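Local coordinates for protein decapping nuclease RAI1 (Candida albicans, PDB 5BUD) that removes NAD caps and other 5'-end groups from RNA, using divalent metal ions, and binds and stimulates the exoribonuclease RAT1, at residues L221-I225 and L274-T278; A16-R21 and I210-G215; A76-L81 and I100-R104. All blocks are in the same frame, centred on the assembly; numbering follows the deposited sequence.

The three contacts lie on neighbouring strands of one nuclease core. Interaction 1 uses strand 217-228, interaction 2 strand 205-214 and interaction 3 strand 100-103. Strand 217-228 pairs with both of the others, so interaction 1 lies between its neighbours in the sheet. Its centre is about 12 Å from that of interaction 2 and about 13 Å from that of interaction 3, and these two do not touch. Leu221 N meets Ile210 O, and Ala222 O meets Arg104 N. Along the chain, interaction 3 is nested inside the loop closed by interaction 2, and interaction 1 follows. The contacts join segments 274-278, 16-21 and 76-81 to adjacent strands, the middle one carrying metal-binding Glu224.

Interaction 1. Residues L221-I225 and L274-T278; sequences LAGEI and LMGVT. With MN (manganese (II) ion), chain F.
Met275 lays its methyl group against the backbone of Gly223, with CE 3.4 Å from Gly223 N. This joins the end of helix 255-275 to strand 217-228 in the PD-(D/E)XK nuclease core of Rai1. No hydrogen bond crosses the contact. The Met275 chain bends at chi2 (62°), which turns its sulfur and methyl toward the strand. Gly223, with no side chain, lets them lie directly on the backbone. Beside it, Leu221 sends CD1 to Leu274, 3.7 Å from the carbonyl O and 4.0 Å from CB. At the other end, Ile225 and Val277 run past one another the opposite way, with Ile225 CD1 3.9 Å from Val277 CG2. Between these two pairs, the helix finishes in a Schellman motif. Gly276 leaves helical geometry there with positive phi (73°), and the chain runs on to Val277.

Further out, Met107 of helix 104-112 touches both Leu221 and Leu274, and Ser208 of strand 205-214 touches Met275 and Ile225. The CB of Glu224 faces away from segment 274-278, and its carboxylate reaches the manganese site. Asp226 and an RNA phosphate bind the same manganese ion. Arg104 NH1 donates to Glu224 O, which also accepts a hydrogen bond from a water ligand of that ion. Glu224 OE1 binds the manganese at 2.3 Å.

Interaction 2. Residues A16-R21 and I210-G215; sequences ALKQPR and IRTGIG
Arg21 and Arg211 form an antiparallel hydrogen-bonded pair, the start of the pairing between strands 21-28 and 205-214. Arg21 N donates to Arg211 O at 3.0 Å. Arg211 N returns a bond to Arg21 O at 2.9 Å. Further along, the register shifts by one residue, and a separate single bridge joins Leu17 to Ile214. Gly215 N donates to Ala16 O at 2.9 Å. The bond from Lys18 N to Gly213 O is weak, at 3.5 Å.

One side-chain hydrogen bond crosses the contact. Lys18 bends at chi2 (-43°) and again at chi4, which brings NZ back to Gly215 O at 3.2 Å. The donor is tilted 26° from the carbonyl plane. On the way, Lys18 CG rests against the bare backbone of Gly213. The Arg211 side chain runs extended, and its NH2 bonds to Ser97 OG.

Two apolar contacts accompany the backbone bonds. Beside their bridge, Leu17 and Ile214 run alongside, pointing the same way, with Leu17 CD2 4.0 Å from Ile214 CD1. Near the arginine pair, Pro20 CB rests 3.8 Å from Ile210 CD1, and its ring lies alongside Thr212.

The firm backbone bonds thus lie at the two ends of the contact. The middle is held by the weak Lys18 bond, a CA-H...O contact from Pro20 to Arg211 O and the packing of Pro20 on Thr212. Pro20 has no N-H to donate, and Gly213 N is buried without a partner in the model.

Interaction 3. Residues A76-L81 and I100-R104; sequences ADFNSL and IITFR
Phe78 and Phe103 meet as a T-shaped pair, with the edge of Phe103 directed at the face of Phe78. Their planes stand at 86° and their centroids are 5.1 Å apart. The closest atoms are Phe78 CD2 and Phe103 CE1, 3.4 Å apart. Both faces of the Phe103 ring are used. Ala76 CB sits almost exactly over the centre of one face, 3.5 Å from the centroid, in a CH-pi contact. Leu81 CD2 covers the opposite face, 4.1 Å from the centroid and nearer the rim.

Phe103 ends strand 100-103 and is the N-cap residue of helix 104-112. Asp77 holds the same position before helix 78-92. The Phe103 ring lies between Ala76, just before that helix, and Leu81 in its first turn, and so joins the helix start to the sheet of the nuclease core. Ala222 of strand 217-228 touches both Phe103 and Leu81. With CG anti to its own carbonyl carbon (chi1 -68°), Phe103 reaches across to this turn.

Two backbone carbonyls lie in the ring planes. Asp77 O is at the edge of Phe103, 3.7 Å from CZ, and also accepts the Leu81 N-H. Ile101 O is at the edge of Phe78, 3.7 Å from its CZ.

Interaction 1. Residues L221-I225 and L274-T278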
# COMPACT_ATOMS: atom_id res chain seq x y z
N LEU A 221 2.86 10.29 0.09
CA LEU A 221 2.36 8.94 -0.28
C LEU A 221 0.88 8.87 -0.01
O LEU A 221 0.44 9.28 1.08
CB LEU A 221 3.01 7.84 0.57
CG LEU A 221 4.53 7.79 0.58
CD1 LEU A 221 5.00 6.69 1.51
CD2 LEU A 221 5.11 7.60 -0.81
N ALA A 222 0.13 8.32 -0.97
CA ALA A 222 -1.28 8.03 -0.76
C ALA A 222 -1.42 6.54 -0.48
O ALA A 222 -0.87 5.72 -1.19
CB ALA A 222 -2.10 8.42 -2.00
N GLY A 223 -2.15 6.18 0.58
CA GLY A 223 -2.36 4.80 0.89
C GLY A 223 -3.67 4.55 1.59
O GLY A 223 -4.16 5.38 2.36
N GLU A 224 -4.20 3.38 1.34
CA GLU A 224 -5.47 3.00 1.87
C GLU A 224 -5.28 2.49 3.30
O GLU A 224 -4.29 1.82 3.58
CB GLU A 224 -6.11 2.00 0.94
CG GLU A 224 -7.54 1.65 1.25
CD GLU A 224 -7.68 0.24 1.79
OE1 GLU A 224 -6.63 -0.38 2.07
OE2 GLU A 224 -8.83 -0.22 1.91
N ILE A 225 -6.18 2.89 4.20
CA ILE A 225 -6.09 2.59 5.63
C ILE A 225 -7.20 1.62 6.00
O ILE A 225 -8.35 1.82 5.62
CB ILE A 225 -6.20 3.89 6.46
CG1 ILE A 225 -5.02 4.83 6.19
CG2 ILE A 225 -6.31 3.58 7.96
CD1 ILE A 225 -3.66 4.22 6.52
N LEU A 274 6.25 2.81 5.94
CA LEU A 274 6.22 3.93 4.99
C LEU A 274 5.09 4.93 5.30
O LEU A 274 5.26 6.14 5.16
CB LEU A 274 6.11 3.43 3.54
CG LEU A 274 7.42 2.85 2.98
CD1 LEU A 274 7.18 1.94 1.79
CD2 LEU A 274 8.34 3.98 2.57
N MET A 275 3.99 4.41 5.80
CA MET A 275 2.76 5.16 6.00
C MET A 275 2.58 5.70 7.43
O MET A 275 1.61 6.36 7.70
CB MET A 275 1.62 4.23 5.68
CG MET A 275 0.41 4.89 5.12
SD MET A 275 0.66 5.72 3.54
CE MET A 275 -0.92 6.53 3.72
N GLY A 276 3.48 5.37 8.34
CA GLY A 276 3.29 5.73 9.73
C GLY A 276 2.23 4.96 10.50
O GLY A 276 1.75 5.43 11.54
N VAL A 277 1.87 3.79 10.02
CA VAL A 277 0.90 2.95 10.70
C VAL A 277 1.62 2.10 11.77
O VAL A 277 2.56 1.36 11.45
CB VAL A 277 0.19 2.05 9.69
CG1 VAL A 277 -0.67 1.03 10.40
CG2 VAL A 277 -0.66 2.92 8.71
N THR A 278 1.16 2.18 13.02
CA THR A 278 1.92 1.65 14.17
C THR A 278 1.40 0.29 14.64
O THR A 278 2.01 -0.34 15.50
CB THR A 278 1.88 2.61 15.38
OG1 THR A 278 0.54 2.74 15.88
CG2 THR A 278 2.42 3.95 15.00
MN MN F . -6.17 -2.38 3.14
O HOH W 1 -4.05 -1.02 3.62

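Interaction 2. Residues A16-R21 and I210-G215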
# COMPACT_ATOMS: atom_id res chain seq x y z
N ALA A 16 18.51 8.63 8.15
CA ALA A 16 17.85 9.78 8.72
C ALA A 16 16.37 9.65 8.35
O ALA A 16 16.01 9.77 7.19
CB ALA A 16 18.44 11.08 8.18
N LEU A 17 15.55 9.36 9.36
CA LEU A 17 14.13 9.07 9.15
C LEU A 17 13.29 10.19 9.70
O LEU A 17 13.45 10.60 10.85
CB LEU A 17 13.74 7.77 9.85
CG LEU A 17 14.53 6.53 9.43
CD1 LEU A 17 14.23 5.36 10.36
CD2 LEU A 17 14.26 6.18 7.98
N LYS A 18 12.36 10.67 8.88
CA LYS A 18 11.46 11.71 9.29
C LYS A 18 10.15 11.07 9.70
O LYS A 18 9.81 9.98 9.21
CB LYS A 18 11.24 12.70 8.15
CG LYS A 18 12.51 13.16 7.45
CD LYS A 18 13.66 13.50 8.40
CE LYS A 18 14.67 14.45 7.76
NZ LYS A 18 16.07 13.99 7.97
N GLN A 19 9.43 11.70 10.62
CA GLN A 19 8.21 11.12 11.15
C GLN A 19 7.13 11.44 10.16
O GLN A 19 7.07 12.58 9.69
CB GLN A 19 7.87 11.68 12.52
CG GLN A 19 6.62 11.02 13.11
CD GLN A 19 6.78 10.60 14.55
OE1 GLN A 19 7.88 10.24 14.99
NE2 GLN A 19 5.68 10.64 15.30
N PRO A 20 6.31 10.45 9.76
CA PRO A 20 5.27 10.83 8.79
C PRO A 20 4.12 11.58 9.45
O PRO A 20 3.85 11.38 10.64
CB PRO A 20 4.77 9.48 8.26
CG PRO A 20 5.60 8.43 8.92
CD PRO A 20 6.24 9.03 10.10
N ARG A 21 3.42 12.40 8.66
CA ARG A 21 2.25 13.15 9.15
C ARG A 21 1.20 13.13 8.07
O ARG A 21 1.52 13.32 6.90
CB ARG A 21 2.63 14.61 9.44
CG ARG A 21 3.77 14.80 10.41
CD ARG A 21 3.48 14.22 11.78
NE ARG A 21 4.41 14.70 12.80
CZ ARG A 21 4.61 14.11 13.99
NH1 ARG A 21 3.96 13.01 14.33
NH2 ARG A 21 5.48 14.64 14.84
N ILE A 210 -0.11 11.29 3.11
CA ILE A 210 0.85 11.67 4.14
C ILE A 210 2.08 12.29 3.50
O ILE A 210 2.39 12.02 2.34
CB ILE A 210 1.28 10.46 4.99
CG1 ILE A 210 2.04 9.42 4.17
CG2 ILE A 210 0.06 9.78 5.60
CD1 ILE A 210 3.12 8.76 4.96
N ARG A 211 2.75 13.14 4.27
CA ARG A 211 4.05 13.66 3.95
C ARG A 211 5.06 12.92 4.87
O ARG A 211 4.82 12.78 6.05
CB ARG A 211 4.08 15.15 4.23
CG ARG A 211 5.28 15.92 3.71
CD ARG A 211 5.01 17.43 3.80
NE ARG A 211 6.11 18.27 3.29
CZ ARG A 211 7.19 18.63 3.99
NH1 ARG A 211 7.38 18.20 5.24
NH2 ARG A 211 8.10 19.42 3.44
N THR A 212 6.17 12.47 4.31
CA THR A 212 7.25 11.82 5.08
C THR A 212 8.58 12.17 4.39
O THR A 212 8.63 12.99 3.47
CB THR A 212 7.03 10.29 5.19
OG1 THR A 212 7.92 9.68 6.16
CG2 THR A 212 7.17 9.62 3.82
N GLY A 213 9.67 11.58 4.86
CA GLY A 213 10.95 11.85 4.26
C GLY A 213 11.94 10.78 4.65
O GLY A 213 11.68 9.99 5.55
N ILE A 214 13.06 10.75 3.93
CA ILE A 214 14.22 9.94 4.30
C ILE A 214 15.43 10.64 3.73
O ILE A 214 15.37 11.16 2.60
CB ILE A 214 14.11 8.48 3.81
CG1 ILE A 214 15.35 7.68 4.23
CG2 ILE A 214 13.88 8.40 2.30
CD1 ILE A 214 15.13 6.19 4.12
N GLY A 215 16.50 10.71 4.52
CA GLY A 215 17.66 11.54 4.16
C GLY A 215 17.18 12.98 3.99
O GLY A 215 16.45 13.50 4.83

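Interaction 3. Residues A76-L81 and I100-R104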
# COMPACT_ATOMS: atom_id res chain seq x y z
N ALA A 76 -4.50 2.02 -8.83
CA ALA A 76 -4.30 3.31 -8.20
C ALA A 76 -4.68 4.43 -9.20
O ALA A 76 -4.28 4.42 -10.36
CB ALA A 76 -2.87 3.47 -7.72
N ASP A 77 -5.44 5.39 -8.69
CA ASP A 77 -6.10 6.39 -9.52
C ASP A 77 -5.50 7.76 -9.34
O ASP A 77 -5.83 8.47 -8.41
CB ASP A 77 -7.58 6.42 -9.16
CG ASP A 77 -8.37 7.35 -10.06
OD1 ASP A 77 -7.86 7.69 -11.12
OD2 ASP A 77 -9.48 7.72 -9.70
N PHE A 78 -4.60 8.16 -10.22
CA PHE A 78 -4.02 9.50 -10.08
C PHE A 78 -4.99 10.65 -10.26
O PHE A 78 -4.84 11.70 -9.62
CB PHE A 78 -2.77 9.68 -10.96
CG PHE A 78 -1.51 9.87 -10.17
CD1 PHE A 78 -1.25 11.07 -9.55
CD2 PHE A 78 -0.60 8.86 -10.03
CE1 PHE A 78 -0.09 11.27 -8.81
CE2 PHE A 78 0.57 9.04 -9.31
CZ PHE A 78 0.81 10.24 -8.69
N ASN A 79 -5.98 10.48 -11.15
CA ASN A 79 -7.03 11.51 -11.32
C ASN A 79 -7.60 11.94 -10.00
O ASN A 79 -7.59 13.13 -9.66
CB ASN A 79 -8.16 11.00 -12.21
CG ASN A 79 -9.11 12.10 -12.63
OD1 ASN A 79 -10.03 12.46 -11.89
ND2 ASN A 79 -8.92 12.63 -13.84
N SER A 80 -8.09 10.97 -9.24
CA SER A 80 -8.74 11.26 -7.97
C SER A 80 -7.75 11.79 -6.94
O SER A 80 -8.08 12.70 -6.19
CB SER A 80 -9.54 10.05 -7.44
OG SER A 80 -8.72 8.94 -7.12
N LEU A 81 -6.52 11.29 -6.94
CA LEU A 81 -5.54 11.79 -6.00
C LEU A 81 -5.25 13.26 -6.31
O LEU A 81 -5.21 14.08 -5.41
CB LEU A 81 -4.26 10.95 -6.03
CG LEU A 81 -3.05 11.48 -5.22
CD1 LEU A 81 -3.38 11.70 -3.75
CD2 LEU A 81 -1.87 10.53 -5.36
N ILE A 100 8.71 14.12 -4.25
CA ILE A 100 8.04 12.99 -4.91
C ILE A 100 6.58 12.92 -4.46
O ILE A 100 6.28 13.10 -3.30
CB ILE A 100 8.79 11.69 -4.57
CG1 ILE A 100 10.19 11.73 -5.18
CG2 ILE A 100 8.04 10.47 -5.10
CD1 ILE A 100 11.03 10.49 -4.88
N ILE A 101 5.67 12.68 -5.39
CA ILE A 101 4.29 12.41 -5.04
C ILE A 101 3.91 11.09 -5.66
O ILE A 101 4.00 10.93 -6.88
CB ILE A 101 3.37 13.53 -5.49
CG1 ILE A 101 3.68 14.81 -4.70
CG2 ILE A 101 1.89 13.15 -5.33
CD1 ILE A 101 2.94 16.03 -5.26
N THR A 102 3.46 10.14 -4.83
CA THR A 102 3.20 8.81 -5.33
C THR A 102 2.26 8.01 -4.45
O THR A 102 1.73 8.51 -3.47
CB THR A 102 4.54 8.04 -5.61
OG1 THR A 102 4.29 6.85 -6.41
CG2 THR A 102 5.26 7.71 -4.37
N PHE A 103 2.01 6.76 -4.82
CA PHE A 103 1.23 5.88 -3.97
C PHE A 103 2.18 5.03 -3.10
O PHE A 103 3.28 4.64 -3.53
CB PHE A 103 0.32 5.01 -4.81
CG PHE A 103 -0.78 5.76 -5.48
CD1 PHE A 103 -0.59 6.31 -6.74
CD2 PHE A 103 -2.01 5.91 -4.86
CE1 PHE A 103 -1.62 7.00 -7.37
CE2 PHE A 103 -3.03 6.61 -5.49
CZ PHE A 103 -2.84 7.16 -6.73
N ARG A 104 1.77 4.76 -1.88
CA ARG A 104 2.56 3.94 -0.96
C ARG A 104 2.91 2.55 -1.47
O ARG A 104 4.01 2.06 -1.17
CB ARG A 104 1.89 3.81 0.41
CG ARG A 104 0.80 2.77 0.45
CD ARG A 104 0.99 1.77 1.58
NE ARG A 104 -0.17 0.91 1.55
CZ ARG A 104 -1.25 0.99 2.33
NH1 ARG A 104 -1.36 1.89 3.32
NH2 ARG A 104 -2.23 0.13 2.11